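Local coordinates for uncharacterized protein (Singapore grouper iridovirus, PDB 3RJ2), which binds histone H3 and is a small viral protein rich in beta strands, at residues Glu10-Thr15 / Leu44-Val49; Arg96-Ile101 / Ala132-Ala137. All coordinates share one frame; numbering follows the deposited sequence.

The two contacts join different parts of one small chain and share no strand or helix. They sit on opposite sides of the chain's centre, their own centres about 20 Å apart and their nearest atoms about 5 Å apart. Contact 1 pairs two neighbouring strands of the four-stranded antiparallel sheet and is held chiefly by backbone hydrogen bonds, with a buried phenylalanine-leucine pair on one face and a more exposed face that mixes the charged Glu10 and Arg46 with Val12 and Leu44. Contact 2 uses no backbone pairing: buried Arg96 and His98, from a strand inside the six-stranded sheet, donate hydrogen bonds to the C-terminal segment. The centre of contact 2 lies about 8 Å from the chain's centre, that of contact 1 about 13 Å.

Contact 1 (Glu10-Thr15 / Leu44-Val49); sequences EFVNAT and LLRYSV
Two neighbouring strands of an antiparallel sheet meet here, Glu10-Val12 running against Leu44-Arg46. Glu10 and Arg46 form a hydrogen-bonded pair: Glu10 N gives to Arg46 O at 2.8 Å, and Arg46 N returns an equally short bond to Glu10 O. Val12 and Leu44 make the next such pair, with Val12 N 2.9 Å from Leu44 O, while the return bond from Leu44 N to Val12 O is weak at 3.4 Å. Phe11 and Leu45 fill the non-hydrogen-bonded position between them. Their side chains lie side by side, and Leu45 CD1 sits over the centre of the Phe11 ring, 3.7 Å from its centroid, in a CH-pi contact. On the other face, the bend of Arg46 at chi3 (62°) places NE facing Glu10. Glu10 OE1 comes to the edge of the Arg46 guanidinium, in its plane, but stays 3.8 Å from NE, a long salt bridge with the two flat groups turned 42° apart. Further back along the same side chain, Arg46 CD packs 4.1 Å from Val12 CG2. An Asx turn at Asn13 follows Val12. Strand 18-22 flanks Glu10-Val12 and strand 81-87 flanks Leu44-Val49, while Leu45 touches Val59 of strand 56-62 and the Phe11 ring meets those of Tyr36 and Tyr42.

Contact 2 (Arg96-Ile101 / Ala132-Ala137); sequences RIHAAI and ARTLAA
Arg96 carries CG anti to its backbone N (chi1 175°), and a bend at chi3 places NE on the way to the C-terminal segment; His98 has CG beside its backbone N (chi1 -70°), which starts the ring toward the helix, where NE2 meets Thr134 OG1. Arg96 NH1 is shared by two backbone oxygens: Thr134 O at 2.9 Å, almost in the guanidinium plane, and Ala137 O at 2.8 Å, tilted out of it and with a more bent bond. His98 NE2 donates to Thr134 OG1 over 2.7 Å, nearly straight at 172°, with the hydroxyl oxygen close to the ring plane. Leu135 CD2 lies over one face of the same ring, displaced toward the rim and 3.9 Å from the centroid, a CH-pi contact; this methyl also meets Ile101 CD1 at 3.9 Å. Arg96 NE is hydrogen-bonded to Thr35 OG1, and Phe131 meets the imidazole edge-to-face. The two carbonyl oxygens, each partly negative, probably stabilise the buried guanidinium and may offset repulsion from Arg133, whose NH1 lies 4.4 Å from Arg96 NH1. As the donor, His98 NE2 carries a hydrogen; Thr134 OG1 accepts it, leaving its own hydroxyl hydrogen to serve Phe131 O.

Contact 1 (Glu10-Thr15 / Leu44-Val49)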
ATOM      1  N   GLU A  10       4.407   9.156  -4.446  1.00 20.89           N
ATOM      2  CA  GLU A  10       4.210  10.607  -4.385  1.00 20.68           C
ATOM      3  C   GLU A  10       2.736  10.928  -4.139  1.00 19.03           C
ATOM      4  O   GLU A  10       1.900  10.760  -5.018  1.00 18.45           O
ATOM      5  CB  GLU A  10       4.668  11.306  -5.670  1.00 21.00           C
ATOM      6  CG  GLU A  10       6.161  11.294  -5.908  1.00 25.43           C
ATOM      7  CD  GLU A  10       6.594  12.100  -7.152  1.00 30.71           C
ATOM      8  OE1 GLU A  10       5.759  12.330  -8.061  1.00 32.46           O
ATOM      9  OE2 GLU A  10       7.784  12.499  -7.213  1.00 32.24           O
ATOM     10  N   PHE A  11       2.444  11.380  -2.928  1.00 17.76           N
ATOM     11  CA  PHE A  11       1.131  11.868  -2.555  1.00 16.88           C
ATOM     12  C   PHE A  11       1.095  13.347  -2.842  1.00 16.14           C
ATOM     13  O   PHE A  11       1.979  14.079  -2.417  1.00 16.73           O
ATOM     14  CB  PHE A  11       0.852  11.595  -1.084  1.00 16.22           C
ATOM     15  CG  PHE A  11       0.536  10.163  -0.798  1.00 15.95           C
ATOM     16  CD1 PHE A  11       1.522   9.298  -0.353  1.00 15.37           C
ATOM     17  CD2 PHE A  11      -0.746   9.670  -1.002  1.00 15.42           C
ATOM     18  CE1 PHE A  11       1.239   7.973  -0.100  1.00 15.75           C
ATOM     19  CE2 PHE A  11      -1.040   8.339  -0.745  1.00 15.24           C
ATOM     20  CZ  PHE A  11      -0.046   7.488  -0.298  1.00 14.07           C
ATOM     21  N   VAL A  12       0.090  13.765  -3.604  1.00 15.63           N
ATOM     22  CA  VAL A  12      -0.035  15.150  -4.074  1.00 15.12           C
ATOM     23  C   VAL A  12      -1.249  15.777  -3.412  1.00 15.01           C
ATOM     24  O   VAL A  12      -2.317  15.182  -3.430  1.00 14.69           O
ATOM     25  CB  VAL A  12      -0.197  15.204  -5.626  1.00 15.02           C
ATOM     26  CG1 VAL A  12      -0.059  16.630  -6.152  1.00 15.26           C
ATOM     27  CG2 VAL A  12       0.811  14.298  -6.306  1.00 14.85           C
ATOM     28  N   ASN A  13      -1.089  16.958  -2.804  1.00 15.73           N
ATOM     29  CA  ASN A  13      -2.241  17.662  -2.230  1.00 16.48           C
ATOM     30  C   ASN A  13      -3.000  18.482  -3.283  1.00 17.67           C
ATOM     31  O   ASN A  13      -2.677  18.395  -4.465  1.00 17.77           O
ATOM     32  CB  ASN A  13      -1.856  18.473  -0.977  1.00 16.44           C
ATOM     33  CG  ASN A  13      -1.018  19.723  -1.290  1.00 16.93           C
ATOM     34  OD1 ASN A  13      -0.808  20.089  -2.449  1.00 17.29           O
ATOM     35  ND2 ASN A  13      -0.543  20.384  -0.237  1.00 15.04           N
ATOM     36  N   ALA A  14      -3.988  19.281  -2.859  1.00 18.74           N
ATOM     37  CA  ALA A  14      -4.854  20.015  -3.786  1.00 19.90           C
ATOM     38  C   ALA A  14      -4.125  21.067  -4.629  1.00 20.92           C
ATOM     39  O   ALA A  14      -4.554  21.402  -5.730  1.00 21.53           O
ATOM     40  CB  ALA A  14      -6.019  20.655  -3.032  1.00 19.79           C
ATOM     41  N   THR A  15      -3.028  21.600  -4.116  1.00 21.41           N
ATOM     42  CA  THR A  15      -2.318  22.625  -4.845  1.00 22.20           C
ATOM     43  C   THR A  15      -1.065  22.083  -5.545  1.00 21.91           C
ATOM     44  O   THR A  15      -0.248  22.868  -6.011  1.00 22.81           O
ATOM     45  CB  THR A  15      -1.951  23.810  -3.937  1.00 22.53           C
ATOM     46  OG1 THR A  15      -1.050  23.365  -2.917  1.00 25.43           O
ATOM     47  CG2 THR A  15      -3.196  24.405  -3.279  1.00 23.11           C
ATOM     48  N   LEU A  44      -4.173  12.905  -5.174  1.00 12.92           N
ATOM     49  CA  LEU A  44      -3.574  12.077  -6.203  1.00 13.25           C
ATOM     50  C   LEU A  44      -2.410  11.296  -5.616  1.00 13.58           C
ATOM     51  O   LEU A  44      -1.628  11.830  -4.822  1.00 13.93           O
ATOM     52  CB  LEU A  44      -3.118  12.947  -7.394  1.00 13.32           C
ATOM     53  CG  LEU A  44      -2.790  12.215  -8.703  1.00 15.16           C
ATOM     54  CD1 LEU A  44      -4.044  11.610  -9.329  1.00 13.95           C
ATOM     55  CD2 LEU A  44      -2.079  13.111  -9.704  1.00 15.46           C
ATOM     56  N   LEU A  45      -2.318  10.023  -5.985  1.00 14.14           N
ATOM     57  CA  LEU A  45      -1.162   9.203  -5.662  1.00 14.49           C
ATOM     58  C   LEU A  45      -0.425   8.827  -6.951  1.00 14.82           C
ATOM     59  O   LEU A  45      -0.991   8.158  -7.798  1.00 14.86           O
ATOM     60  CB  LEU A  45      -1.583   7.947  -4.883  1.00 14.49           C
ATOM     61  CG  LEU A  45      -0.524   6.831  -4.699  1.00 15.59           C
ATOM     62  CD1 LEU A  45       0.669   7.343  -3.915  1.00 15.35           C
ATOM     63  CD2 LEU A  45      -1.094   5.602  -4.022  1.00 14.56           C
ATOM     64  N   ARG A  46       0.820   9.272  -7.098  1.00 14.96           N
ATOM     65  CA  ARG A  46       1.665   8.837  -8.208  1.00 16.04           C
ATOM     66  C   ARG A  46       2.661   7.800  -7.683  1.00 15.99           C
ATOM     67  O   ARG A  46       3.432   8.075  -6.780  1.00 15.74           O
ATOM     68  CB  ARG A  46       2.401  10.017  -8.846  1.00 16.45           C
ATOM     69  CG  ARG A  46       1.486  11.179  -9.258  1.00 20.43           C
ATOM     70  CD  ARG A  46       2.265  12.422  -9.676  1.00 27.96           C
ATOM     71  NE  ARG A  46       3.112  12.175 -10.841  1.00 33.76           N
ATOM     72  CZ  ARG A  46       2.684  12.173 -12.106  1.00 37.41           C
ATOM     73  NH1 ARG A  46       1.400  12.404 -12.391  1.00 38.45           N
ATOM     74  NH2 ARG A  46       3.548  11.925 -13.092  1.00 38.27           N
ATOM     75  N   TYR A  47       2.636   6.603  -8.248  1.00 15.93           N
ATOM     76  CA  TYR A  47       3.473   5.535  -7.732  1.00 16.19           C
ATOM     77  C   TYR A  47       4.475   5.040  -8.767  1.00 16.39           C
ATOM     78  O   TYR A  47       4.264   5.179  -9.967  1.00 16.17           O
ATOM     79  CB  TYR A  47       2.599   4.374  -7.244  1.00 16.12           C
ATOM     80  CG  TYR A  47       1.669   3.850  -8.306  1.00 14.97           C
ATOM     81  CD1 TYR A  47       2.096   2.886  -9.219  1.00 14.35           C
ATOM     82  CD2 TYR A  47       0.347   4.317  -8.399  1.00 15.67           C
ATOM     83  CE1 TYR A  47       1.240   2.406 -10.217  1.00 14.75           C
ATOM     84  CE2 TYR A  47      -0.517   3.842  -9.387  1.00 13.48           C
ATOM     85  CZ  TYR A  47      -0.068   2.891 -10.294  1.00 14.39           C
ATOM     86  OH  TYR A  47      -0.926   2.413 -11.274  1.00 15.99           O
ATOM     87  N   SER A  48       5.560   4.453  -8.275  1.00 16.70           N
ATOM     88  CA  SER A  48       6.475   3.677  -9.088  1.00 17.32           C
ATOM     89  C   SER A  48       6.843   2.438  -8.279  1.00 17.51           C
ATOM     90  O   SER A  48       7.466   2.558  -7.223  1.00 17.17           O
ATOM     91  CB  SER A  48       7.722   4.501  -9.401  1.00 17.45           C
ATOM     92  OG  SER A  48       8.563   3.804 -10.305  1.00 19.81           O
ATOM     93  N   VAL A  49       6.441   1.256  -8.743  1.00 17.44           N
ATOM     94  CA  VAL A  49       6.636   0.045  -7.949  1.00 18.31           C
ATOM     95  C   VAL A  49       7.659  -0.886  -8.585  1.00 19.01           C
ATOM     96  O   VAL A  49       7.467  -1.360  -9.698  1.00 18.97           O
ATOM     97  CB  VAL A  49       5.323  -0.738  -7.700  1.00 18.04           C
ATOM     98  CG1 VAL A  49       5.609  -1.970  -6.874  1.00 17.44           C
ATOM     99  CG2 VAL A  49       4.290   0.134  -6.990  1.00 18.28           C
TER

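Contact 2 (Arg96-Ile101 / Ala132-Ala137)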
ATOM      1  N   ARG A  96      -3.307   2.202   2.494  1.00 10.66           N
ATOM      2  CA  ARG A  96      -2.634   0.963   2.789  1.00 10.05           C
ATOM      3  C   ARG A  96      -2.249   0.328   1.457  1.00 10.57           C
ATOM      4  O   ARG A  96      -2.996   0.413   0.469  1.00 10.84           O
ATOM      5  CB  ARG A  96      -3.533   0.046   3.632  1.00  9.88           C
ATOM      6  CG  ARG A  96      -2.986  -1.361   3.918  1.00  8.16           C
ATOM      7  CD  ARG A  96      -3.755  -2.043   5.031  1.00  7.74           C
ATOM      8  NE  ARG A  96      -3.548  -1.369   6.316  1.00  8.11           N
ATOM      9  CZ  ARG A  96      -4.386  -1.429   7.350  1.00  7.35           C
ATOM     10  NH1 ARG A  96      -5.529  -2.119   7.273  1.00  4.89           N
ATOM     11  NH2 ARG A  96      -4.083  -0.789   8.468  1.00  7.76           N
ATOM     12  N   ILE A  97      -1.059  -0.261   1.420  1.00 10.10           N
ATOM     13  CA  ILE A  97      -0.657  -1.083   0.293  1.00 10.65           C
ATOM     14  C   ILE A  97      -0.446  -2.502   0.805  1.00 11.06           C
ATOM     15  O   ILE A  97       0.274  -2.702   1.790  1.00 11.37           O
ATOM     16  CB  ILE A  97       0.633  -0.523  -0.383  1.00 10.68           C
ATOM     17  CG1 ILE A  97       0.354   0.871  -0.973  1.00 10.86           C
ATOM     18  CG2 ILE A  97       1.164  -1.482  -1.425  1.00 10.46           C
ATOM     19  CD1 ILE A  97       1.561   1.602  -1.572  1.00 12.74           C
ATOM     20  N   HIS A  98      -1.112  -3.476   0.185  1.00 10.68           N
ATOM     21  CA  HIS A  98      -0.749  -4.879   0.362  1.00 10.49           C
ATOM     22  C   HIS A  98       0.112  -5.220  -0.844  1.00 11.13           C
ATOM     23  O   HIS A  98      -0.408  -5.314  -1.962  1.00 10.86           O
ATOM     24  CB  HIS A  98      -1.980  -5.807   0.386  1.00 10.61           C
ATOM     25  CG  HIS A  98      -2.838  -5.673   1.613  1.00 10.68           C
ATOM     26  ND1 HIS A  98      -3.653  -4.583   1.841  1.00 10.02           N
ATOM     27  CD2 HIS A  98      -3.018  -6.501   2.670  1.00  8.27           C
ATOM     28  CE1 HIS A  98      -4.283  -4.738   2.993  1.00 10.86           C
ATOM     29  NE2 HIS A  98      -3.923  -5.899   3.510  1.00  8.59           N
ATOM     30  N   ALA A  99       1.415  -5.392  -0.621  1.00 10.87           N
ATOM     31  CA  ALA A  99       2.365  -5.756  -1.672  1.00 11.75           C
ATOM     32  C   ALA A  99       2.374  -7.255  -1.986  1.00 12.33           C
ATOM     33  O   ALA A  99       2.386  -8.087  -1.084  1.00 12.93           O
ATOM     34  CB  ALA A  99       3.757  -5.305  -1.280  1.00 12.05           C
ATOM     35  N   ALA A 100       2.384  -7.583  -3.277  1.00 13.09           N
ATOM     36  CA  ALA A 100       2.261  -8.952  -3.776  1.00 13.68           C
ATOM     37  C   ALA A 100       1.093  -9.656  -3.101  1.00 14.23           C
ATOM     38  O   ALA A 100       1.265 -10.704  -2.477  1.00 14.24           O
ATOM     39  CB  ALA A 100       3.563  -9.744  -3.597  1.00 13.61           C
ATOM     40  N   ILE A 101      -0.093  -9.060  -3.225  1.00 14.80           N
ATOM     41  CA  ILE A 101      -1.322  -9.670  -2.721  1.00 15.12           C
ATOM     42  C   ILE A 101      -1.676 -10.905  -3.556  1.00 16.07           C
ATOM     43  O   ILE A 101      -2.580 -11.662  -3.194  1.00 16.05           O
ATOM     44  CB  ILE A 101      -2.508  -8.677  -2.678  1.00 14.82           C
ATOM     45  CG1 ILE A 101      -3.645  -9.248  -1.808  1.00 15.43           C
ATOM     46  CG2 ILE A 101      -2.987  -8.345  -4.095  1.00 13.67           C
ATOM     47  CD1 ILE A 101      -4.502  -8.227  -1.138  1.00 15.33           C
ATOM     48  N   ALA A 132      -7.574 -10.741   6.666  1.00 13.66           N
ATOM     49  CA  ALA A 132      -8.842 -10.226   6.131  1.00 13.65           C
ATOM     50  C   ALA A 132      -9.245  -8.878   6.742  1.00 13.83           C
ATOM     51  O   ALA A 132      -9.724  -7.973   6.034  1.00 13.13           O
ATOM     52  CB  ALA A 132      -9.940 -11.224   6.339  1.00 13.97           C
ATOM     53  N   ARG A 133      -9.031  -8.743   8.047  1.00 13.63           N
ATOM     54  CA  ARG A 133      -9.309  -7.495   8.737  1.00 14.31           C
ATOM     55  C   ARG A 133      -8.582  -6.304   8.076  1.00 14.04           C
ATOM     56  O   ARG A 133      -9.167  -5.219   7.912  1.00 13.73           O
ATOM     57  CB  ARG A 133      -8.937  -7.599  10.215  1.00 14.15           C
ATOM     58  CG  ARG A 133      -9.416  -6.405  11.015  1.00 16.21           C
ATOM     59  CD  ARG A 133      -8.392  -5.982  12.054  1.00 19.90           C
ATOM     60  NE  ARG A 133      -8.471  -4.539  12.210  1.00 25.89           N
ATOM     61  CZ  ARG A 133      -7.575  -3.659  11.773  1.00 27.87           C
ATOM     62  NH1 ARG A 133      -6.460  -4.051  11.159  1.00 25.81           N
ATOM     63  NH2 ARG A 133      -7.792  -2.361  11.982  1.00 31.44           N
ATOM     64  N   THR A 134      -7.328  -6.508   7.669  1.00 13.41           N
ATOM     65  CA  THR A 134      -6.535  -5.416   7.087  1.00 12.49           C
ATOM     66  C   THR A 134      -7.043  -4.964   5.710  1.00 12.35           C
ATOM     67  O   THR A 134      -6.653  -3.918   5.239  1.00 12.14           O
ATOM     68  CB  THR A 134      -5.023  -5.754   6.968  1.00 12.90           C
ATOM     69  OG1 THR A 134      -4.817  -6.716   5.926  1.00 10.82           O
ATOM     70  CG2 THR A 134      -4.452  -6.257   8.294  1.00 12.24           C
ATOM     71  N   LEU A 135      -7.889  -5.772   5.068  1.00 12.47           N
ATOM     72  CA  LEU A 135      -8.524  -5.415   3.800  1.00 12.24           C
ATOM     73  C   LEU A 135      -9.722  -4.501   3.993  1.00 13.02           C
ATOM     74  O   LEU A 135     -10.086  -3.739   3.083  1.00 12.34           O
ATOM     75  CB  LEU A 135      -8.997  -6.677   3.064  1.00 12.23           C
ATOM     76  CG  LEU A 135      -7.953  -7.760   2.777  1.00 12.09           C
ATOM     77  CD1 LEU A 135      -8.606  -9.012   2.266  1.00 10.46           C
ATOM     78  CD2 LEU A 135      -6.894  -7.255   1.792  1.00 12.16           C
ATOM     79  N   ALA A 136     -10.336  -4.580   5.175  1.00 13.49           N
ATOM     80  CA  ALA A 136     -11.614  -3.913   5.446  1.00 14.15           C
ATOM     81  C   ALA A 136     -11.554  -2.701   6.408  1.00 14.69           C
ATOM     82  O   ALA A 136     -12.420  -1.832   6.361  1.00 15.01           O
ATOM     83  CB  ALA A 136     -12.626  -4.934   5.944  1.00 13.98           C
ATOM     84  N   ALA A 137     -10.554  -2.640   7.278  1.00 15.36           N
ATOM     85  CA  ALA A 137     -10.483  -1.567   8.269  1.00 15.69           C
ATOM     86  C   ALA A 137      -9.055  -1.160   8.501  1.00 16.02           C
ATOM     87  O   ALA A 137      -8.160  -1.994   8.325  1.00 15.20           O
ATOM     88  CB  ALA A 137     -11.136  -1.994   9.602  1.00 15.97           C
TER